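Local coordinates for tryptophanyl-tRNA synthetase (Thermus thermophilus, PDB 2EL7), which probably attaches tryptophan to its cognate tRNA at the expense of ATP, as a homodimeric class I aminoacyl-tRNA synthetase, at residues V96-T110 and Q153-F165. Residues are numbered along the deposited sequence; the frame is centred on the assembly and turned at random.
Sequences VFTTLTPLGDLTRMT and QHIELTREIARRF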
# COMPACT_ATOMS: atom_id res chain seq x y z
N VAL A 96 0.10 -6.81 -1.83
CA VAL A 96 0.08 -8.28 -1.94
C VAL A 96 0.20 -8.88 -0.56
O VAL A 96 -0.61 -9.69 -0.16
CB VAL A 96 1.22 -8.82 -2.86
CG1 VAL A 96 1.14 -10.35 -2.93
CG2 VAL A 96 1.07 -8.24 -4.27
N PHE A 97 1.23 -8.45 0.17
CA PHE A 97 1.47 -8.93 1.52
C PHE A 97 0.27 -8.69 2.43
O PHE A 97 -0.13 -9.59 3.17
CB PHE A 97 2.74 -8.26 2.08
CG PHE A 97 4.03 -8.85 1.57
CD1 PHE A 97 4.03 -9.80 0.55
CD2 PHE A 97 5.25 -8.44 2.09
CE1 PHE A 97 5.22 -10.33 0.05
CE2 PHE A 97 6.45 -8.96 1.61
CZ PHE A 97 6.44 -9.91 0.58
N THR A 98 -0.29 -7.49 2.39
CA THR A 98 -1.46 -7.16 3.19
C THR A 98 -2.52 -8.26 3.00
O THR A 98 -3.09 -8.74 3.99
CB THR A 98 -2.05 -5.76 2.76
OG1 THR A 98 -1.22 -4.71 3.27
CG2 THR A 98 -3.46 -5.55 3.27
N THR A 99 -2.78 -8.68 1.76
CA THR A 99 -3.80 -9.71 1.53
C THR A 99 -3.42 -11.07 2.11
O THR A 99 -4.28 -11.93 2.32
CB THR A 99 -4.13 -9.93 -0.00
OG1 THR A 99 -2.99 -10.47 -0.69
CG2 THR A 99 -4.56 -8.61 -0.69
N LEU A 100 -2.13 -11.27 2.36
CA LEU A 100 -1.67 -12.55 2.89
C LEU A 100 -1.35 -12.49 4.38
O LEU A 100 -0.61 -13.35 4.86
CB LEU A 100 -0.42 -13.01 2.16
CG LEU A 100 -0.42 -13.12 0.63
CD1 LEU A 100 1.00 -13.35 0.16
CD2 LEU A 100 -1.34 -14.24 0.19
N THR A 101 -1.88 -11.50 5.09
CA THR A 101 -1.62 -11.33 6.52
C THR A 101 -2.88 -11.36 7.39
O THR A 101 -3.78 -10.54 7.23
CB THR A 101 -0.86 -10.01 6.80
OG1 THR A 101 0.32 -9.96 6.00
CG2 THR A 101 -0.44 -9.91 8.29
N PRO A 102 -2.96 -12.33 8.32
CA PRO A 102 -4.13 -12.44 9.21
C PRO A 102 -4.21 -11.17 10.07
O PRO A 102 -3.20 -10.75 10.66
CB PRO A 102 -3.81 -13.66 10.07
CG PRO A 102 -2.89 -14.48 9.20
CD PRO A 102 -2.00 -13.43 8.56
N LEU A 103 -5.39 -10.57 10.16
CA LEU A 103 -5.58 -9.35 10.94
C LEU A 103 -5.07 -9.50 12.38
O LEU A 103 -4.36 -8.62 12.89
CB LEU A 103 -7.06 -8.99 10.98
CG LEU A 103 -7.47 -7.52 10.88
CD1 LEU A 103 -8.80 -7.35 11.56
CD2 LEU A 103 -6.46 -6.62 11.51
N GLY A 104 -5.45 -10.62 13.01
CA GLY A 104 -5.06 -10.91 14.38
C GLY A 104 -3.57 -10.79 14.66
O GLY A 104 -3.18 -10.25 15.69
N ASP A 105 -2.73 -11.29 13.77
CA ASP A 105 -1.29 -11.17 13.97
C ASP A 105 -0.84 -9.71 14.02
O ASP A 105 0.15 -9.39 14.69
CB ASP A 105 -0.52 -11.89 12.85
CG ASP A 105 -0.76 -13.39 12.85
OD1 ASP A 105 -0.50 -14.02 11.79
OD2 ASP A 105 -1.19 -13.93 13.90
N LEU A 106 -1.54 -8.82 13.32
CA LEU A 106 -1.16 -7.41 13.35
C LEU A 106 -1.69 -6.74 14.60
O LEU A 106 -0.96 -6.03 15.28
CB LEU A 106 -1.67 -6.68 12.10
CG LEU A 106 -0.99 -7.12 10.81
CD1 LEU A 106 -1.70 -6.53 9.63
CD2 LEU A 106 0.45 -6.69 10.85
N THR A 107 -2.95 -6.97 14.92
CA THR A 107 -3.52 -6.35 16.11
C THR A 107 -2.76 -6.75 17.38
O THR A 107 -2.76 -6.01 18.37
CB THR A 107 -5.03 -6.69 16.23
OG1 THR A 107 -5.22 -8.10 16.31
CG2 THR A 107 -5.77 -6.21 14.98
N ARG A 108 -2.06 -7.88 17.35
CA ARG A 108 -1.29 -8.33 18.51
C ARG A 108 0.18 -7.94 18.51
O ARG A 108 0.90 -8.33 19.43
CB ARG A 108 -1.38 -9.84 18.67
CG ARG A 108 -2.75 -10.32 18.98
CD ARG A 108 -2.81 -11.81 19.11
NE ARG A 108 -4.11 -12.23 18.62
CZ ARG A 108 -4.29 -12.83 17.45
NH1 ARG A 108 -5.51 -13.16 17.06
NH2 ARG A 108 -3.24 -13.14 16.70
N MET A 109 0.64 -7.22 17.50
CA MET A 109 2.04 -6.81 17.48
C MET A 109 2.17 -5.87 18.67
O MET A 109 1.31 -5.01 18.89
CB MET A 109 2.40 -6.06 16.20
CG MET A 109 2.26 -6.91 14.93
SD MET A 109 3.57 -8.10 14.66
CE MET A 109 5.01 -6.98 14.37
N THR A 110 3.24 -6.06 19.43
CA THR A 110 3.49 -5.26 20.60
C THR A 110 3.43 -3.76 20.38
O THR A 110 2.84 -3.05 21.19
CB THR A 110 4.86 -5.58 21.19
OG1 THR A 110 4.95 -6.99 21.40
CG2 THR A 110 5.05 -4.86 22.52
N GLN A 153 9.91 -8.86 16.61
CA GLN A 153 8.56 -9.23 16.15
C GLN A 153 8.29 -8.99 14.67
O GLN A 153 7.71 -9.85 14.00
CB GLN A 153 7.48 -8.52 16.96
CG GLN A 153 6.92 -9.35 18.09
CD GLN A 153 5.46 -9.02 18.43
OE1 GLN A 153 5.11 -7.87 18.70
NE2 GLN A 153 4.62 -10.05 18.44
N HIS A 154 8.69 -7.83 14.14
CA HIS A 154 8.42 -7.59 12.73
C HIS A 154 9.30 -8.45 11.81
O HIS A 154 8.96 -8.67 10.65
CB HIS A 154 8.49 -6.09 12.38
CG HIS A 154 9.87 -5.54 12.18
ND1 HIS A 154 10.72 -5.23 13.23
CD2 HIS A 154 10.51 -5.14 11.06
CE1 HIS A 154 11.82 -4.66 12.76
NE2 HIS A 154 11.71 -4.59 11.44
N ILE A 155 10.42 -8.95 12.31
CA ILE A 155 11.20 -9.82 11.45
C ILE A 155 10.48 -11.17 11.43
O ILE A 155 10.46 -11.85 10.41
CB ILE A 155 12.67 -10.02 11.91
CG1 ILE A 155 13.55 -8.82 11.53
CG2 ILE A 155 13.31 -11.10 11.09
CD1 ILE A 155 12.91 -7.46 11.56
N GLU A 156 9.87 -11.57 12.55
CA GLU A 156 9.12 -12.83 12.58
C GLU A 156 7.90 -12.75 11.66
O GLU A 156 7.56 -13.72 10.99
CB GLU A 156 8.70 -13.18 14.02
CG GLU A 156 9.89 -13.68 14.87
CD GLU A 156 9.64 -13.66 16.40
OE1 GLU A 156 10.57 -14.10 17.14
OE2 GLU A 156 8.55 -13.22 16.86
N LEU A 157 7.24 -11.59 11.62
CA LEU A 157 6.08 -11.44 10.75
C LEU A 157 6.54 -11.61 9.32
O LEU A 157 5.88 -12.29 8.52
CB LEU A 157 5.45 -10.05 10.91
CG LEU A 157 4.28 -9.73 9.97
CD1 LEU A 157 3.06 -10.55 10.38
CD2 LEU A 157 3.95 -8.24 9.98
N THR A 158 7.67 -11.00 8.98
CA THR A 158 8.23 -11.08 7.64
C THR A 158 8.51 -12.51 7.20
O THR A 158 8.21 -12.87 6.04
CB THR A 158 9.52 -10.24 7.56
OG1 THR A 158 9.23 -8.91 8.01
CG2 THR A 158 10.06 -10.16 6.12
N ARG A 159 9.06 -13.34 8.09
CA ARG A 159 9.35 -14.74 7.72
C ARG A 159 8.03 -15.47 7.53
O ARG A 159 7.88 -16.25 6.60
CB ARG A 159 10.19 -15.48 8.79
CG ARG A 159 11.60 -14.95 9.01
CD ARG A 159 12.45 -15.95 9.83
NE ARG A 159 11.99 -16.06 11.20
CZ ARG A 159 12.48 -15.37 12.23
NH1 ARG A 159 11.97 -15.54 13.44
NH2 ARG A 159 13.49 -14.53 12.05
N GLU A 160 7.06 -15.22 8.40
CA GLU A 160 5.77 -15.88 8.25
C GLU A 160 5.18 -15.57 6.88
O GLU A 160 4.67 -16.47 6.22
CB GLU A 160 4.81 -15.44 9.38
CG GLU A 160 4.93 -16.31 10.65
CD GLU A 160 4.26 -15.70 11.89
OE1 GLU A 160 4.50 -16.20 13.01
OE2 GLU A 160 3.51 -14.72 11.74
N ILE A 161 5.27 -14.31 6.46
CA ILE A 161 4.75 -13.87 5.17
C ILE A 161 5.53 -14.50 4.03
O ILE A 161 4.96 -14.85 3.00
CB ILE A 161 4.80 -12.29 5.06
CG1 ILE A 161 3.76 -11.67 6.01
CG2 ILE A 161 4.50 -11.84 3.63
CD1 ILE A 161 3.80 -10.19 6.05
N ALA A 162 6.83 -14.66 4.20
CA ALA A 162 7.63 -15.25 3.16
C ALA A 162 7.22 -16.70 2.97
O ALA A 162 7.03 -17.17 1.84
CB ALA A 162 9.10 -15.16 3.51
N ARG A 163 7.09 -17.42 4.08
CA ARG A 163 6.69 -18.81 4.01
C ARG A 163 5.33 -18.94 3.36
O ARG A 163 5.14 -19.79 2.48
CB ARG A 163 6.66 -19.45 5.40
CG ARG A 163 8.04 -19.63 6.03
CD ARG A 163 8.03 -20.68 7.13
NE ARG A 163 7.25 -20.25 8.27
CZ ARG A 163 7.73 -19.48 9.23
NH1 ARG A 163 8.99 -19.06 9.17
NH2 ARG A 163 6.95 -19.10 10.25
N ARG A 164 4.38 -18.09 3.76
CA ARG A 164 3.04 -18.16 3.20
C ARG A 164 3.09 -17.91 1.70
O ARG A 164 2.42 -18.61 0.94
CB ARG A 164 2.13 -17.14 3.88
CG ARG A 164 0.67 -17.34 3.57
CD ARG A 164 -0.22 -16.52 4.52
NE ARG A 164 -0.12 -16.90 5.94
CZ ARG A 164 0.41 -16.14 6.90
NH1 ARG A 164 0.44 -16.59 8.16
NH2 ARG A 164 0.91 -14.94 6.61
N PHE A 165 3.90 -16.93 1.28
CA PHE A 165 4.03 -16.60 -0.13
C PHE A 165 4.71 -17.75 -0.87
O PHE A 165 4.21 -18.20 -1.91
CB PHE A 165 4.84 -15.31 -0.33
CG PHE A 165 4.85 -14.81 -1.77
CD1 PHE A 165 3.99 -13.78 -2.17
CD2 PHE A 165 5.69 -15.40 -2.72
CE1 PHE A 165 3.96 -13.34 -3.51
CE2 PHE A 165 5.67 -14.97 -4.06
CZ PHE A 165 4.81 -13.94 -4.45
O HOH W 1 1.41 -14.32 9.45
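Segment 96-110 runs antiparallel along helix 153-165, its backbone nearest where the CA atoms of Leu-100 and Ile-161 lie 6.9 Å apart. Ile-161 sets its CG2 methyl over one face of the Phe-97 ring. The CH-pi contact is well centred, with CG2 3.6 Å from the Phe-97 ring centroid and 10° off the ring normal. CG2 is anti to the backbone N, while CD1 on the other branch packs against Thr-101 OG1. At the edge of the Phe-165 ring lie Leu-100 CD1 and Val-96 CG1. Arg-164 NH2 gives a weak hydrogen bond of 2.8 Å to Leu-100 O, and Pro-102 lies over one guanidinium face. A water in the plane of that guanidinium accepts from Arg-164 NH1 and donates to Asp-105 OD1 and Glu-160 OE2. It thus links two carboxylates, probably easing their mutual repulsion. The contact packs the end of helix 89-99, the following turn and the short helix 103-107 onto helix 153-169, within the Rossmann-fold catalytic domain of a class I synthetase. It adjoins the dimer interface, where Trp-123 of the second subunit packs on Pro-102 and Arg-164. Farther along, Leu-106 CD2 meets Leu-157 CD2, and bent Met-109 lays CE against the backbone of His-154. Thr-110 begins the next helix, and Gln-153 OE1 accepts two bonds there. Thr-110 N donates to Gln-153 OE1 in the carbonyl plane, at 2.7 Å and a nearly straight 174°. Thr-110 OG1 reaches the same OE1 at 2.8 Å from above that plane. An alanine in place of Gln-153 removes this acceptor and would probably leave both Thr-110 donors without their mate, the hydroxyl then able to turn.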